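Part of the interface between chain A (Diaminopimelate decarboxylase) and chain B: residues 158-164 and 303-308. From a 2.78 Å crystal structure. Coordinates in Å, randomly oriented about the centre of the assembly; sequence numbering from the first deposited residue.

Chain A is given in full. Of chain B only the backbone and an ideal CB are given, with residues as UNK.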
# COMPACT_ATOMS: atom_id res chain seq x y z
N SER A 158 0.66 32.92 -2.24
CA SER A 158 1.91 33.72 -2.31
C SER A 158 2.64 33.30 -3.58
O SER A 158 2.08 33.55 -4.67
CB SER A 158 2.80 33.47 -1.11
OG SER A 158 3.78 34.49 -0.99
N THR A 159 3.82 32.70 -3.47
CA THR A 159 4.53 32.15 -4.65
C THR A 159 4.45 30.62 -4.52
O THR A 159 3.81 30.17 -3.55
CB THR A 159 5.98 32.64 -4.70
OG1 THR A 159 6.79 31.72 -3.96
CG2 THR A 159 6.15 34.03 -4.13
N THR A 160 5.06 29.87 -5.43
CA THR A 160 4.95 28.38 -5.40
C THR A 160 5.35 27.84 -4.02
O THR A 160 4.71 26.86 -3.58
CB THR A 160 5.75 27.74 -6.54
OG1 THR A 160 7.00 28.42 -6.61
CG2 THR A 160 5.05 27.81 -7.87
N GLY A 161 6.36 28.43 -3.37
CA GLY A 161 6.74 28.00 -2.01
C GLY A 161 7.48 26.67 -2.01
O GLY A 161 8.50 26.58 -2.71
N PHE A 162 7.00 25.69 -1.23
CA PHE A 162 7.62 24.35 -1.26
C PHE A 162 7.00 23.52 -2.39
O PHE A 162 5.78 23.57 -2.57
CB PHE A 162 7.38 23.62 0.07
CG PHE A 162 8.55 23.60 1.01
CD1 PHE A 162 9.82 23.94 0.57
CD2 PHE A 162 8.39 23.22 2.33
CE1 PHE A 162 10.90 23.92 1.44
CE2 PHE A 162 9.47 23.19 3.20
CZ PHE A 162 10.72 23.54 2.75
N SER A 163 7.83 22.78 -3.11
CA SER A 163 7.36 21.96 -4.22
C SER A 163 6.72 20.70 -3.65
O SER A 163 7.41 19.74 -3.32
CB SER A 163 8.50 21.63 -5.18
OG SER A 163 8.01 21.14 -6.41
N LYS A 164 5.40 20.71 -3.52
CA LYS A 164 4.65 19.59 -2.99
C LYS A 164 3.90 18.88 -4.11
O LYS A 164 3.69 19.43 -5.20
CB LYS A 164 3.66 20.04 -1.91
CG LYS A 164 4.32 20.61 -0.65
CD LYS A 164 4.77 19.50 0.29
CE LYS A 164 4.03 19.55 1.62
NZ LYS A 164 4.78 18.88 2.73
N UNK B 303 9.19 27.68 -15.07
CA UNK B 303 8.87 28.67 -14.07
C UNK B 303 9.39 28.33 -12.69
O UNK B 303 10.30 27.52 -12.51
CB UNK B 303 7.35 28.86 -14.01
N UNK B 304 8.79 28.98 -11.69
CA UNK B 304 9.19 28.77 -10.31
C UNK B 304 8.88 27.35 -9.87
O UNK B 304 7.76 26.87 -10.03
CB UNK B 304 8.49 29.78 -9.39
N UNK B 305 9.89 26.68 -9.31
CA UNK B 305 9.78 25.28 -8.87
C UNK B 305 9.36 24.36 -10.00
O UNK B 305 8.53 23.46 -9.82
CB UNK B 305 8.78 25.16 -7.72
N UNK B 306 9.92 24.58 -11.19
CA UNK B 306 9.72 23.68 -12.31
C UNK B 306 10.68 22.49 -12.20
O UNK B 306 11.71 22.56 -11.52
CB UNK B 306 9.92 24.42 -13.63
N UNK B 307 10.34 21.41 -12.89
CA UNK B 307 11.11 20.18 -12.78
C UNK B 307 11.12 19.44 -14.11
O UNK B 307 10.31 19.71 -15.00
CB UNK B 307 10.54 19.29 -11.68
N UNK B 308 12.06 18.51 -14.22
CA UNK B 308 12.06 17.50 -15.27
C UNK B 308 11.63 16.18 -14.64
O UNK B 308 12.17 15.78 -13.60
CB UNK B 308 13.43 17.38 -15.94

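The two stretches run in nearly the same direction, 18° apart, and neither forms a regular helix or strand where they meet. Chain A offers mainly polar groups: the hydroxyls of Thr A159, Thr A160 and Ser A163, the amide of Thr A160 and the carbonyl oxygen of Gly A161.

Position 303 of chain B opens a type II beta turn that ends at 306. Its phi of 104° and psi of -161° are a combination that glycine adopts far more readily than other residues, and an ideal CB would point sideways, with nothing of the chain A stretch within 5.5 Å. The backbone therefore argues for glycine, and the residue is Gly B303; its O accepts the turn hydrogen bond from N of residue 306 at 3.2 Å.

At 304 the backbone is extended and CA-to-CB points toward chain A, the ideal CB lying 3.4 Å from OG1 of Thr A160. Two threonine hydroxyls and a backbone N-H cluster within reach of a side chain of moderate length, so an acceptor is favoured: glutamate or glutamine would suit, and aspartate or asparagine might reach part of the group. The residue is Glu B304. Its OE1 gathers all three donors, taking a short hydrogen bond from OG1 of Thr A160 at 2.8 Å and weak ones from N of Thr A160 at 3.4 Å and OG1 of Thr A159 at 3.3 Å.

Position 305 has phi 57° and psi 42°, a left-handed conformation tolerated best by glycine, asparagine and aspartate. CA-to-CB points toward chain A, with the ideal CB 3.9 Å from OG1 of Thr A160, 4.3 Å from OG of Ser A163 and 5.2 Å from O of Gly A161. That carbonyl calls for a donor on a short side chain, which glycine cannot supply and a charged aspartate would not, leaving asparagine as the best match. In Asn B305, with chi1 in the m well, ND2 donates to O of Gly A161 at 2.8 Å. The same ND2 lies 3.0 Å from OG1 of Thr A160, but the angle is too poor for a hydrogen bond.

At 306 CA-to-CB points away from chain A, so this contact sets little preference; a small polar residue could serve the turn itself. It is Ser B306, whose OG donates to O of Gly B303 at 3.1 Å, alongside the backbone bond.

CA-to-CB of 307 again points toward chain A, but no atom of its stretch lies within 5.5 Å of the ideal CB. A longer side chain is needed to approach the hydroxyl of Ser A163, which can donate or accept a hydrogen bond; histidine, glutamine, glutamate or arginine are all plausible. His B307 brings NE2 to 3.0 Å from OG of Ser A163 in a hydrogen bond whose donor is undetermined, while its ND1 is hydrogen-bonded elsewhere in the structure.

Position 308 is out of reach and unconstrained by this contact; it is Thr B308.

Chain B 303-308: GENSHT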
# COMPACT_ATOMS: atom_id res chain seq x y z
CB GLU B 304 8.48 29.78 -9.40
CG GLU B 304 9.37 30.91 -8.89
CD GLU B 304 8.88 31.51 -7.58
OE1 GLU B 304 7.87 31.02 -7.03
OE2 GLU B 304 9.51 32.47 -7.09
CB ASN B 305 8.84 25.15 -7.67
CG ASN B 305 9.25 26.04 -6.51
OD1 ASN B 305 10.30 26.68 -6.55
ND2 ASN B 305 8.43 26.06 -5.46
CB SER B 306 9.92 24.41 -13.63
OG SER B 306 11.26 24.85 -13.78
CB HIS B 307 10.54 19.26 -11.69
CG HIS B 307 10.55 19.86 -10.32
ND1 HIS B 307 11.60 19.69 -9.44
CD2 HIS B 307 9.63 20.61 -9.67
CE1 HIS B 307 11.33 20.33 -8.31
NE2 HIS B 307 10.15 20.89 -8.43
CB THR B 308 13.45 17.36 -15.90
OG1 THR B 308 13.72 18.50 -16.72
CG2 THR B 308 13.52 16.11 -16.76
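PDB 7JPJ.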